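Local structure of ADP-ribosyltransferase (Staphylococcus aureus, 1OJQ) at residues Thr13-Gly16 with Asn17-Lys21; Met31-Tyr34 with Asn35-Asn39; Leu57-Asn60 with Ile61-Gln64; Leu68-Thr71 with Ile72-Val76; Thr96-Thr99 with Arg100-His104. The protein transfers the ADP-ribose unit of NAD+ onto a protein, as a mono-ADP-ribosyltransferase exoenzyme of the C3 kind. All blocks are in the same frame, centred on the assembly; numbering follows the deposited sequence.

Overall arrangement
All five contacts are local, joining side chains about a turn apart on or beside a helix. Contact 4 is the most buried, with four buried and no exposed residues; contacts 1, 2 and 5 are partly buried, and contact 3 lies at the surface. Contacts 3 and 4 share helix 59-73, one at its N-terminal end, the other where it runs out. Contact 4 packs against helix 27-38 of contact 2 and helix 9-23 of contact 1. Contacts 1, 2 and 4 each add a hydroxyl-to-carbonyl bond to the helix ladder; contact 3 has none and links two amides through water, while contact 4 has waters too. Contact 5, about 41 Å from contact 1 between centres, starts a helix with a capping box.

Contact 1: Thr13-Gly16 with Asn17-Lys21; sequences TKWG and NSLIK
Leu19 lays its CD1 methyl over one face of the Trp15 indole, 3.9 Å from the centroid of the six-membered ring and only 12° off the ring normal, a CH-pi contact between residues one helical turn apart. The indole is brought there by a first torsion that sets CG opposite the backbone N (chi1 -173°), and chi2 stands the ring across the plane of CA, CB and CG. Its NE1 is held by Asp79, while Phe6 meets the same indole and Pro78 touches both Trp15 and Leu19. Ser18, just before Leu19, folds back on the main chain: with chi1 at 77°, OG sits between N and the carbonyl carbon and donates to Trp15 O at 2.6 Å, in the carbonyl plane. Trp15 O also takes Ser18 N at 3.0 Å, but that donor stands well above the plane. These are bonds within helix 9-23, in the exoenzyme domain, where the hydroxyl supplements the backbone ladder. In that ladder Asn17 N reaches Thr13 O at 2.8 Å, and Ile20 N reaches Gly16 O at 3.2 Å. On another side of the helix Thr13 and Asn17 leave the backbone alongside each other, with Thr13 CG2 3.4 Å from Asn17 OD1. Thr13 OG1 turns to Gln179, and Tyr166 of strand 165-166 packs against Thr13, Asn17 and Ile20.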
loop_
_atom_site.group_PDB
_atom_site.type_symbol
_atom_site.label_atom_id
_atom_site.label_comp_id
_atom_site.label_asym_id
_atom_site.label_seq_id
_atom_site.Cartn_x
_atom_site.Cartn_y
_atom_site.Cartn_z
ATOM N N THR A 13 -14.819 -6.441 5.447
ATOM C CA THR A 13 -15.159 -7.527 4.531
ATOM C C THR A 13 -16.414 -7.208 3.742
ATOM O O THR A 13 -16.510 -7.439 2.530
ATOM C CB THR A 13 -15.356 -8.857 5.294
ATOM O OG1 THR A 13 -14.069 -9.361 5.696
ATOM C CG2 THR A 13 -15.986 -9.907 4.393
ATOM N N LYS A 14 -17.429 -6.664 4.412
ATOM C CA LYS A 14 -18.683 -6.344 3.717
ATOM C C LYS A 14 -18.442 -5.341 2.603
ATOM O O LYS A 14 -18.869 -5.445 1.447
ATOM C CB LYS A 14 -19.673 -5.812 4.765
ATOM C CG LYS A 14 -21.051 -5.489 4.202
ATOM C CD LYS A 14 -21.957 -5.031 5.341
ATOM C CE LYS A 14 -23.161 -4.273 4.794
ATOM N NZ LYS A 14 -23.703 -3.382 5.869
ATOM N N TRP A 15 -17.705 -4.282 2.958
ATOM C CA TRP A 15 -17.382 -3.221 1.995
ATOM C C TRP A 15 -16.522 -3.787 0.875
ATOM O O TRP A 15 -16.835 -3.601 -0.298
ATOM C CB TRP A 15 -16.673 -2.051 2.668
ATOM C CG TRP A 15 -16.418 -0.826 1.844
ATOM C CD1 TRP A 15 -17.261 0.235 1.663
ATOM C CD2 TRP A 15 -15.242 -0.513 1.084
ATOM N NE1 TRP A 15 -16.698 1.184 0.842
ATOM C CE2 TRP A 15 -15.449 0.738 0.476
ATOM C CE3 TRP A 15 -14.036 -1.185 0.864
ATOM C CZ2 TRP A 15 -14.488 1.334 -0.337
ATOM C CZ3 TRP A 15 -13.073 -0.616 0.063
ATOM C CH2 TRP A 15 -13.324 0.634 -0.519
ATOM N N GLY A 16 -15.447 -4.481 1.255
ATOM C CA GLY A 16 -14.595 -5.079 0.244
ATOM C C GLY A 16 -15.316 -6.018 -0.702
ATOM O O GLY A 16 -15.029 -5.950 -1.912
ATOM N N ASN A 17 -16.191 -6.888 -0.218
ATOM C CA ASN A 17 -16.924 -7.812 -1.086
ATOM C C ASN A 17 -17.745 -7.072 -2.137
ATOM O O ASN A 17 -18.060 -7.623 -3.201
ATOM C CB ASN A 17 -17.847 -8.683 -0.229
ATOM C CG ASN A 17 -17.119 -9.815 0.462
ATOM O OD1 ASN A 17 -17.610 -10.425 1.414
ATOM N ND2 ASN A 17 -15.918 -10.108 -0.023
ATOM N N SER A 18 -18.107 -5.823 -1.835
ATOM C CA SER A 18 -18.889 -5.064 -2.830
ATOM C C SER A 18 -17.989 -4.718 -4.006
ATOM O O SER A 18 -18.453 -4.666 -5.148
ATOM C CB SER A 18 -19.559 -3.824 -2.231
ATOM O OG SER A 18 -18.625 -2.763 -2.035
ATOM N N LEU A 19 -16.689 -4.500 -3.749
ATOM C CA LEU A 19 -15.825 -4.291 -4.917
ATOM C C LEU A 19 -15.685 -5.585 -5.709
ATOM O O LEU A 19 -15.662 -5.573 -6.947
ATOM C CB LEU A 19 -14.427 -3.801 -4.517
ATOM C CG LEU A 19 -14.306 -2.295 -4.244
ATOM C CD1 LEU A 19 -15.058 -1.991 -2.962
ATOM C CD2 LEU A 19 -12.847 -1.870 -4.169
ATOM N N ILE A 20 -15.579 -6.704 -4.989
ATOM C CA ILE A 20 -15.353 -7.963 -5.711
ATOM C C ILE A 20 -16.564 -8.247 -6.591
ATOM O O ILE A 20 -16.432 -8.611 -7.756
ATOM C CB ILE A 20 -15.080 -9.125 -4.746
ATOM C CG1 ILE A 20 -13.710 -9.001 -4.062
ATOM C CG2 ILE A 20 -15.278 -10.450 -5.463
ATOM C CD1 ILE A 20 -13.441 -10.031 -2.978
ATOM N N LYS A 21 -17.744 -8.058 -6.004
ATOM C CA LYS A 21 -18.978 -8.258 -6.757
ATOM C C LYS A 21 -18.963 -7.452 -8.040
ATOM O O LYS A 21 -19.316 -7.955 -9.120
ATOM C CB LYS A 21 -20.181 -7.856 -5.898
ATOM C CG LYS A 21 -21.499 -8.083 -6.625
ATOM C CD LYS A 21 -22.676 -8.049 -5.658
ATOM C CE LYS A 21 -23.988 -8.264 -6.404
ATOM N NZ LYS A 21 -25.174 -8.100 -5.517
#

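Contact 2: Met31-Tyr34 with Asn35-Asn39; sequences MAIY and NYTKN
Thr37 folds its hydroxyl back onto the preceding turn, where OG1 donates to Tyr34 O at 2.7 Å. The torsion that turns it there (chi1 68°) leaves Thr37 CG2 beside Ile33, 3.3 Å from Ile33 O. Tyr34 O is gripped twice, since Lys38 N also donates to it at 3.1 Å, nearly along the C=O axis. On this close-packed side Ile33 and Tyr36 are buried: Ile33 lies on Thr71 and Tyr36 on Leu68, both of helix 59-73, and Tyr136 meets the Tyr36 ring edge-to-face. The contact forms the last turns of helix 27-38, and Asn39 is the first residue to leave helical geometry. Thr37 belongs to the NAD+ site, and its OG1 also bonds to Ala174 N, so the hydroxyl is tied to both the helix and a loop. The other side faces solvent: Met31 and Lys38 are exposed, Tyr34 and Asn35 partly so. There Lys38 CG and CD come up obliquely to the CD2-CE2 side of the Tyr34 ring, CG 3.5 Å from CE2, before the chain bends at chi3 (83°). Farther back Met31 and Asn35 meet through Met31 CG and Asn35 ND2, 3.5 Å apart, beside the backbone bond from Asn35 N to Met31 O.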
loop_
_atom_site.group_PDB
_atom_site.type_symbol
_atom_site.label_atom_id
_atom_site.label_comp_id
_atom_site.label_asym_id
_atom_site.label_seq_id
_atom_site.Cartn_x
_atom_site.Cartn_y
_atom_site.Cartn_z
ATOM N N MET A 31 -6.441 -16.139 -10.886
ATOM C CA MET A 31 -5.101 -16.697 -10.953
ATOM C C MET A 31 -4.033 -15.617 -10.850
ATOM O O MET A 31 -3.008 -15.786 -10.182
ATOM C CB MET A 31 -4.918 -17.452 -12.268
ATOM C CG MET A 31 -3.539 -17.980 -12.591
ATOM S SD MET A 31 -3.477 -18.502 -14.337
ATOM C CE MET A 31 -2.113 -17.511 -14.937
ATOM N N ALA A 32 -4.267 -14.512 -11.554
ATOM C CA ALA A 32 -3.309 -13.417 -11.530
ATOM C C ALA A 32 -3.172 -12.843 -10.132
ATOM O O ALA A 32 -2.050 -12.618 -9.687
ATOM C CB ALA A 32 -3.760 -12.275 -12.437
ATOM N N ILE A 33 -4.316 -12.568 -9.493
ATOM C CA ILE A 33 -4.199 -11.976 -8.155
ATOM C C ILE A 33 -3.535 -12.976 -7.219
ATOM O O ILE A 33 -2.630 -12.621 -6.454
ATOM C CB ILE A 33 -5.571 -11.569 -7.597
ATOM C CG1 ILE A 33 -6.241 -10.467 -8.432
ATOM C CG2 ILE A 33 -5.501 -11.178 -6.127
ATOM C CD1 ILE A 33 -7.741 -10.387 -8.160
ATOM N N TYR A 34 -3.957 -14.236 -7.258
ATOM C CA TYR A 34 -3.403 -15.224 -6.316
ATOM C C TYR A 34 -1.897 -15.329 -6.510
ATOM O O TYR A 34 -1.122 -15.267 -5.560
ATOM C CB TYR A 34 -4.054 -16.605 -6.478
ATOM C CG TYR A 34 -3.698 -17.526 -5.332
ATOM C CD1 TYR A 34 -4.490 -17.591 -4.190
ATOM C CD2 TYR A 34 -2.568 -18.336 -5.376
ATOM C CE1 TYR A 34 -4.191 -18.414 -3.124
ATOM C CE2 TYR A 34 -2.252 -19.168 -4.316
ATOM C CZ TYR A 34 -3.057 -19.210 -3.201
ATOM O OH TYR A 34 -2.732 -20.045 -2.165
ATOM N N ASN A 35 -1.457 -15.523 -7.748
ATOM C CA ASN A 35 -0.024 -15.655 -8.006
ATOM C C ASN A 35 0.755 -14.424 -7.559
ATOM O O ASN A 35 1.882 -14.556 -7.070
ATOM C CB ASN A 35 0.243 -15.941 -9.485
ATOM C CG ASN A 35 -0.110 -17.372 -9.838
ATOM O OD1 ASN A 35 -0.161 -18.267 -8.983
ATOM N ND2 ASN A 35 -0.376 -17.589 -11.119
ATOM N N TYR A 36 0.185 -13.234 -7.710
ATOM C CA TYR A 36 0.862 -12.031 -7.224
ATOM C C TYR A 36 1.069 -12.110 -5.719
ATOM O O TYR A 36 2.165 -11.816 -5.218
ATOM C CB TYR A 36 0.094 -10.750 -7.648
ATOM C CG TYR A 36 0.912 -9.539 -7.221
ATOM C CD1 TYR A 36 1.950 -9.098 -8.037
ATOM C CD2 TYR A 36 0.668 -8.872 -6.034
ATOM C CE1 TYR A 36 2.711 -7.995 -7.656
ATOM C CE2 TYR A 36 1.429 -7.777 -5.645
ATOM C CZ TYR A 36 2.444 -7.346 -6.467
ATOM O OH TYR A 36 3.211 -6.259 -6.086
ATOM N N THR A 37 0.027 -12.471 -4.972
ATOM C CA THR A 37 0.129 -12.535 -3.516
ATOM C C THR A 37 1.151 -13.574 -3.060
ATOM O O THR A 37 1.764 -13.348 -2.019
ATOM C CB THR A 37 -1.200 -12.851 -2.810
ATOM O OG1 THR A 37 -1.616 -14.200 -3.101
ATOM C CG2 THR A 37 -2.295 -11.901 -3.279
ATOM N N LYS A 38 1.358 -14.650 -3.801
ATOM C CA LYS A 38 2.324 -15.686 -3.492
ATOM C C LYS A 38 3.783 -15.238 -3.614
ATOM O O LYS A 38 4.625 -15.694 -2.861
ATOM C CB LYS A 38 2.217 -16.845 -4.499
ATOM C CG LYS A 38 0.922 -17.604 -4.552
ATOM C CD LYS A 38 1.024 -18.648 -5.665
ATOM C CE LYS A 38 1.735 -19.899 -5.174
ATOM N NZ LYS A 38 1.879 -20.884 -6.293
ATOM N N ASN A 39 4.027 -14.408 -4.614
ATOM C CA ASN A 39 5.353 -14.162 -5.179
ATOM C C ASN A 39 5.342 -12.927 -6.081
ATOM O O ASN A 39 5.212 -13.075 -7.294
ATOM C CB ASN A 39 5.749 -15.392 -5.981
ATOM C CG ASN A 39 7.207 -15.567 -6.330
ATOM O OD1 ASN A 39 8.112 -15.016 -5.697
ATOM N ND2 ASN A 39 7.440 -16.385 -7.366
#

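Contact 3: Leu57-Asn60 with Ile61-Gln64; sequences LSEN and IQEQ
The flat amide of Asn60 runs along the Ile61 side chain, with ND2 3.7 Å from the Ile61 CD1 methyl and OD1 3.8 Å from CG1. A first torsion of 66° turns the amide forward along the chain, beside Ile61. The amide of Gln64, one turn on, comes near the same group without bonding to it directly, the two nitrogens, Asn60 ND2 and Gln64 NE2, being 4.0 Å apart. A water joins them instead: it accepts from Asn60 ND2 at 2.7 Å and from Gln64 NE2 at 2.9 Å, so one oxygen bridges the two amides. Gln64 reaches it with CG turned away from its carbonyl carbon and the chain extended beyond.

On another flank Leu57 meets Ile61 almost at a right angle, CD1 against CG2 at 3.7 Å. Leu57 also rests its CB on Gln62 CG, 3.6 Å away, so aliphatic carbon of Gln62 extends this patch. Pro46 and Leu47 of helix 41-49 press on Leu57 from beyond, and Ile43 touches Gln64. Along the backbone, Gln62 N donates to Ser58 O at 2.9 Å with an N-H...O angle of 170°, followed by Glu63 N to Glu59 O and Gln64 N to Asn60 O. Ser58 holds the N-cap position, although its side chain makes no capping bond. The arrangement is the opening turn of helix 59-73, which packs on helix 41-49 through Leu57 and Gln64, within a predicted coiled coil.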
loop_
_atom_site.group_PDB
_atom_site.type_symbol
_atom_site.label_atom_id
_atom_site.label_comp_id
_atom_site.label_asym_id
_atom_site.label_seq_id
_atom_site.Cartn_x
_atom_site.Cartn_y
_atom_site.Cartn_z
ATOM N N LEU A 57 10.082 -5.305 -20.315
ATOM C CA LEU A 57 10.032 -6.537 -19.534
ATOM C C LEU A 57 10.121 -7.794 -20.394
ATOM O O LEU A 57 9.908 -7.729 -21.603
ATOM C CB LEU A 57 8.733 -6.582 -18.720
ATOM C CG LEU A 57 8.498 -5.310 -17.891
ATOM C CD1 LEU A 57 7.304 -5.458 -16.965
ATOM C CD2 LEU A 57 9.765 -4.950 -17.127
ATOM N N SER A 58 10.420 -8.888 -19.721
ATOM C CA SER A 58 10.411 -10.213 -20.349
ATOM C C SER A 58 9.029 -10.524 -20.893
ATOM O O SER A 58 8.057 -9.921 -20.423
ATOM C CB SER A 58 10.838 -11.264 -19.324
ATOM O OG SER A 58 11.667 -12.251 -19.910
ATOM N N GLU A 59 8.874 -11.450 -21.844
ATOM C CA GLU A 59 7.510 -11.673 -22.348
ATOM C C GLU A 59 6.569 -12.236 -21.292
ATOM O O GLU A 59 5.373 -11.896 -21.268
ATOM C CB GLU A 59 7.507 -12.627 -23.552
ATOM C CG GLU A 59 8.259 -12.060 -24.743
ATOM C CD GLU A 59 7.595 -10.899 -25.437
ATOM O OE1 GLU A 59 6.472 -10.499 -25.081
ATOM O OE2 GLU A 59 8.222 -10.369 -26.389
ATOM N N ASN A 60 7.089 -13.106 -20.411
ATOM C CA ASN A 60 6.153 -13.669 -19.437
ATOM C C ASN A 60 5.673 -12.599 -18.471
ATOM O O ASN A 60 4.488 -12.524 -18.108
ATOM C CB ASN A 60 6.822 -14.856 -18.732
ATOM C CG ASN A 60 8.009 -14.483 -17.866
ATOM O OD1 ASN A 60 8.906 -13.786 -18.331
ATOM N ND2 ASN A 60 8.006 -14.949 -16.622
ATOM N N ILE A 61 6.601 -11.735 -18.052
ATOM C CA ILE A 61 6.234 -10.655 -17.118
ATOM C C ILE A 61 5.361 -9.611 -17.808
ATOM O O ILE A 61 4.391 -9.143 -17.196
ATOM C CB ILE A 61 7.493 -10.038 -16.479
ATOM C CG1 ILE A 61 8.319 -11.079 -15.713
ATOM C CG2 ILE A 61 7.148 -8.865 -15.581
ATOM C CD1 ILE A 61 7.567 -11.869 -14.655
ATOM N N GLN A 62 5.604 -9.246 -19.063
ATOM C CA GLN A 62 4.676 -8.349 -19.744
ATOM C C GLN A 62 3.251 -8.900 -19.733
ATOM O O GLN A 62 2.290 -8.180 -19.511
ATOM C CB GLN A 62 5.063 -8.100 -21.197
ATOM C CG GLN A 62 6.346 -7.277 -21.371
ATOM C CD GLN A 62 6.554 -6.881 -22.826
ATOM O OE1 GLN A 62 7.676 -6.813 -23.333
ATOM N NE2 GLN A 62 5.454 -6.636 -23.534
ATOM N N GLU A 63 3.092 -10.188 -20.006
ATOM C CA GLU A 63 1.737 -10.752 -20.057
ATOM C C GLU A 63 1.091 -10.697 -18.684
ATOM O O GLU A 63 -0.100 -10.417 -18.552
ATOM C CB GLU A 63 1.801 -12.198 -20.578
ATOM C CG GLU A 63 0.494 -12.948 -20.450
ATOM C CD GLU A 63 0.430 -14.269 -21.211
ATOM O OE1 GLU A 63 1.345 -14.667 -21.957
ATOM O OE2 GLU A 63 -0.617 -14.949 -21.084
ATOM N N GLN A 64 1.900 -10.955 -17.655
ATOM C CA GLN A 64 1.398 -10.896 -16.285
ATOM C C GLN A 64 1.019 -9.481 -15.861
ATOM O O GLN A 64 0.012 -9.323 -15.171
ATOM C CB GLN A 64 2.464 -11.486 -15.356
ATOM C CG GLN A 64 2.439 -13.025 -15.478
ATOM C CD GLN A 64 3.618 -13.644 -14.750
ATOM O OE1 GLN A 64 3.950 -13.202 -13.649
ATOM N NE2 GLN A 64 4.262 -14.636 -15.358
HETATM O O HOH W 1 6.554 -16.264 -14.728
#

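Contact 4: Leu68-Thr71 with Ile72-Val76; sequences LDST and ISKSV
Thr71 O is gripped from two directions near the end of its helix: Lys74 N donates at 3.1 Å from well above the carbonyl plane, 61° out of it, and a water donates at 2.8 Å. The same water gives a hydrogen bond to Ser75 OG, linking the carbonyl to Ser75 in the loop that follows; Ser75 OG also bonds to Ala164 O. Ser73 adds a shorter bond one residue earlier, its OG reaching Ser70 O at 2.6 Å. A chi1 of 80° folds that hydroxyl back on the preceding turn. Ser73 N meanwhile keeps the regular bond to Asp69 O. A second water is hydrogen-bonded to Ser70 OG at 3.1 Å and accepts a weak bond from Lys74 NZ, which is carried out by an extended chain and also forms a salt bridge with Asp29.

The apolar side is carried by Leu68 and Ile72, whose side chains meet at an angle with Leu68 CG 4.1 Å from Ile72 CD1. Ile72 CG1 lies 3.3 Å from Leu68 O, beside the straight backbone bond from Ile72 N to that oxygen. Asp69 turns to Tyr136 and Arg185, and Thr71 OG1 to Asp29. At this end of helix 59-73 Leu68 and Thr71 pack on helix 27-38, Leu68 and Ile72 on Leu182 of strand 180-183, and Lys74 and Ser75 on helix 9-23.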
loop_
_atom_site.group_PDB
_atom_site.type_symbol
_atom_site.label_atom_id
_atom_site.label_comp_id
_atom_site.label_asym_id
_atom_site.label_seq_id
_atom_site.Cartn_x
_atom_site.Cartn_y
_atom_site.Cartn_z
ATOM N N LEU A 68 -2.597 -8.228 -14.720
ATOM C CA LEU A 68 -2.937 -7.678 -13.383
ATOM C C LEU A 68 -3.480 -6.263 -13.514
ATOM O O LEU A 68 -4.366 -5.865 -12.762
ATOM C CB LEU A 68 -1.730 -7.738 -12.449
ATOM C CG LEU A 68 -1.994 -7.613 -10.945
ATOM C CD1 LEU A 68 -3.022 -8.621 -10.438
ATOM C CD2 LEU A 68 -0.715 -7.764 -10.130
ATOM N N ASP A 69 -2.957 -5.493 -14.475
ATOM C CA ASP A 69 -3.480 -4.162 -14.723
ATOM C C ASP A 69 -4.964 -4.248 -15.065
ATOM O O ASP A 69 -5.754 -3.458 -14.563
ATOM C CB ASP A 69 -2.766 -3.479 -15.878
ATOM C CG ASP A 69 -1.352 -3.009 -15.603
ATOM O OD1 ASP A 69 -0.831 -3.102 -14.462
ATOM O OD2 ASP A 69 -0.758 -2.528 -16.592
ATOM N N SER A 70 -5.288 -5.203 -15.940
ATOM C CA SER A 70 -6.688 -5.358 -16.338
ATOM C C SER A 70 -7.554 -5.788 -15.163
ATOM O O SER A 70 -8.632 -5.218 -14.927
ATOM C CB SER A 70 -6.763 -6.361 -17.496
ATOM O OG SER A 70 -8.102 -6.780 -17.656
ATOM N N THR A 71 -7.056 -6.775 -14.403
ATOM C CA THR A 71 -7.824 -7.223 -13.243
ATOM C C THR A 71 -8.152 -6.095 -12.267
ATOM O O THR A 71 -9.285 -5.914 -11.793
ATOM C CB THR A 71 -7.029 -8.334 -12.528
ATOM O OG1 THR A 71 -6.904 -9.420 -13.461
ATOM C CG2 THR A 71 -7.749 -8.824 -11.282
ATOM N N ILE A 72 -7.132 -5.298 -11.920
ATOM C CA ILE A 72 -7.352 -4.214 -10.937
ATOM C C ILE A 72 -8.335 -3.194 -11.479
ATOM O O ILE A 72 -9.152 -2.631 -10.745
ATOM C CB ILE A 72 -5.987 -3.607 -10.570
ATOM C CG1 ILE A 72 -5.057 -4.604 -9.841
ATOM C CG2 ILE A 72 -6.107 -2.317 -9.764
ATOM C CD1 ILE A 72 -3.627 -4.100 -9.651
ATOM N N SER A 73 -8.295 -2.930 -12.763
ATOM C CA SER A 73 -9.140 -1.923 -13.416
ATOM C C SER A 73 -10.606 -2.320 -13.382
ATOM O O SER A 73 -11.462 -1.488 -13.679
ATOM C CB SER A 73 -8.675 -1.722 -14.871
ATOM O OG SER A 73 -9.188 -2.762 -15.722
ATOM N N LYS A 74 -10.906 -3.581 -13.050
ATOM C CA LYS A 74 -12.291 -4.052 -13.055
ATOM C C LYS A 74 -13.110 -3.548 -11.875
ATOM O O LYS A 74 -14.337 -3.702 -11.865
ATOM C CB LYS A 74 -12.363 -5.594 -13.109
ATOM C CG LYS A 74 -12.000 -6.065 -14.520
ATOM C CD LYS A 74 -12.136 -7.576 -14.647
ATOM C CE LYS A 74 -11.768 -8.044 -16.051
ATOM N NZ LYS A 74 -12.013 -9.524 -16.167
ATOM N N SER A 75 -12.444 -2.959 -10.882
ATOM C CA SER A 75 -13.222 -2.359 -9.798
ATOM C C SER A 75 -12.623 -1.008 -9.411
ATOM O O SER A 75 -11.412 -0.782 -9.460
ATOM C CB SER A 75 -13.335 -3.239 -8.553
ATOM O OG SER A 75 -12.080 -3.756 -8.140
ATOM N N VAL A 76 -13.536 -0.130 -9.014
ATOM C CA VAL A 76 -13.132 1.157 -8.457
ATOM C C VAL A 76 -13.707 1.291 -7.064
ATOM O O VAL A 76 -14.680 0.647 -6.665
ATOM C CB VAL A 76 -13.571 2.353 -9.322
ATOM C CG1 VAL A 76 -12.912 2.258 -10.692
ATOM C CG2 VAL A 76 -15.089 2.436 -9.434
HETATM O O HOH W 2 -8.969 -9.662 -17.141
HETATM O O HOH W 3 -10.536 -5.493 -9.372
#

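Contact 5: Thr96-Thr99 with Arg100-His104; sequences TGFT and REDLH
The chain passes from the extended Phe98 and Thr99 into helical angles at Arg100, and Leu103 N closes the first turn on Thr99 O at 2.9 Å. Two further bonds tie Thr99 to Asp102. Asp102 N donates to Thr99 OG1 at 2.9 Å, nearly straight at 164°, because chi1 of 73° turns the hydroxyl inward over the start of the helix. In return Thr99 N donates to Asp102 OD2 at 2.8 Å, approaching from above the carboxylate plane. This reciprocal pair is a capping box: Thr99 is the N-cap of helix 100-106, and each residue satisfies a backbone N-H of the other. OD2 has a second partner in Lys121, whose salt bridge would partly balance its charge. Phe98 flanks the box, and Asp102 CB sits over the centre of its ring face, 3.5 Å from the centroid, in a CH-pi contact with the ring and carboxylate planes 47° apart. Leu103 reaches the same ring with CD1, 4.1 Å from Phe98 CE2. Beyond them, Leu122 and Leu125 of helix 116-126 touch Phe98 and Leu118 touches Asp102, so the box lies against that helix, while Arg100 and Glu101 are exposed.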
loop_
_atom_site.group_PDB
_atom_site.type_symbol
_atom_site.label_atom_id
_atom_site.label_comp_id
_atom_site.label_asym_id
_atom_site.label_seq_id
_atom_site.Cartn_x
_atom_site.Cartn_y
_atom_site.Cartn_z
ATOM N N THR A 96 15.272 11.823 0.841
ATOM C CA THR A 96 16.363 12.794 0.805
ATOM C C THR A 96 16.468 13.646 2.063
ATOM O O THR A 96 15.429 14.125 2.518
ATOM C CB THR A 96 16.174 13.760 -0.392
ATOM O OG1 THR A 96 16.234 13.002 -1.596
ATOM C CG2 THR A 96 17.283 14.790 -0.382
ATOM N N GLY A 97 17.658 13.884 2.594
ATOM C CA GLY A 97 17.968 14.637 3.772
ATOM C C GLY A 97 17.840 13.848 5.071
ATOM O O GLY A 97 18.253 14.385 6.105
ATOM N N PHE A 98 17.286 12.635 5.029
ATOM C CA PHE A 98 17.176 11.770 6.208
ATOM C C PHE A 98 18.340 10.788 6.159
ATOM O O PHE A 98 18.314 9.827 5.387
ATOM C CB PHE A 98 15.840 11.032 6.290
ATOM C CG PHE A 98 15.562 10.554 7.713
ATOM C CD1 PHE A 98 15.189 11.462 8.686
ATOM C CD2 PHE A 98 15.695 9.217 8.049
ATOM C CE1 PHE A 98 14.923 11.041 9.985
ATOM C CE2 PHE A 98 15.410 8.789 9.340
ATOM C CZ PHE A 98 15.028 9.696 10.311
ATOM N N THR A 99 19.381 11.060 6.965
ATOM C CA THR A 99 20.646 10.383 6.709
ATOM C C THR A 99 20.679 8.982 7.301
ATOM O O THR A 99 19.821 8.607 8.098
ATOM C CB THR A 99 21.833 11.187 7.290
ATOM O OG1 THR A 99 21.805 11.052 8.714
ATOM C CG2 THR A 99 21.662 12.656 6.970
ATOM N N ARG A 100 21.691 8.212 6.899
ATOM C CA ARG A 100 21.866 6.913 7.551
ATOM C C ARG A 100 21.973 7.043 9.062
ATOM O O ARG A 100 21.469 6.204 9.808
ATOM C CB ARG A 100 23.135 6.232 7.024
ATOM C CG ARG A 100 23.533 4.986 7.814
ATOM C CD ARG A 100 22.540 3.854 7.533
ATOM N NE ARG A 100 22.867 2.657 8.308
ATOM C CZ ARG A 100 22.338 2.342 9.492
ATOM N NH1 ARG A 100 21.440 3.103 10.110
ATOM N NH2 ARG A 100 22.705 1.218 10.110
ATOM N N GLU A 101 22.651 8.099 9.539
ATOM C CA GLU A 101 22.757 8.247 10.998
ATOM C C GLU A 101 21.421 8.648 11.600
ATOM O O GLU A 101 21.122 8.215 12.716
ATOM C CB GLU A 101 23.836 9.259 11.394
ATOM C CG GLU A 101 24.183 9.172 12.875
ATOM C CD GLU A 101 24.911 7.883 13.229
ATOM O OE1 GLU A 101 25.209 7.705 14.432
ATOM O OE2 GLU A 101 25.208 7.040 12.358
ATOM N N ASP A 102 20.625 9.462 10.893
ATOM C CA ASP A 102 19.272 9.747 11.360
ATOM C C ASP A 102 18.512 8.434 11.568
ATOM O O ASP A 102 17.861 8.237 12.597
ATOM C CB ASP A 102 18.478 10.637 10.410
ATOM C CG ASP A 102 19.030 12.046 10.312
ATOM O OD1 ASP A 102 19.646 12.518 11.294
ATOM O OD2 ASP A 102 18.836 12.668 9.241
ATOM N N LEU A 103 18.629 7.553 10.575
ATOM C CA LEU A 103 17.936 6.269 10.660
ATOM C C LEU A 103 18.464 5.428 11.812
ATOM O O LEU A 103 17.699 4.757 12.518
ATOM C CB LEU A 103 18.129 5.497 9.355
ATOM C CG LEU A 103 17.222 4.287 9.148
ATOM C CD1 LEU A 103 15.761 4.686 9.300
ATOM C CD2 LEU A 103 17.473 3.672 7.775
ATOM N N HIS A 104 19.800 5.466 11.940
ATOM C CA HIS A 104 20.417 4.704 13.026
ATOM C C HIS A 104 19.900 5.178 14.379
ATOM O O HIS A 104 19.545 4.375 15.245
ATOM C CB HIS A 104 21.941 4.834 12.974
ATOM C CG HIS A 104 22.621 4.246 14.180
ATOM N ND1 HIS A 104 22.664 2.887 14.420
ATOM C CD2 HIS A 104 23.297 4.842 15.189
ATOM C CE1 HIS A 104 23.342 2.683 15.547
ATOM N NE2 HIS A 104 23.736 3.853 16.038
#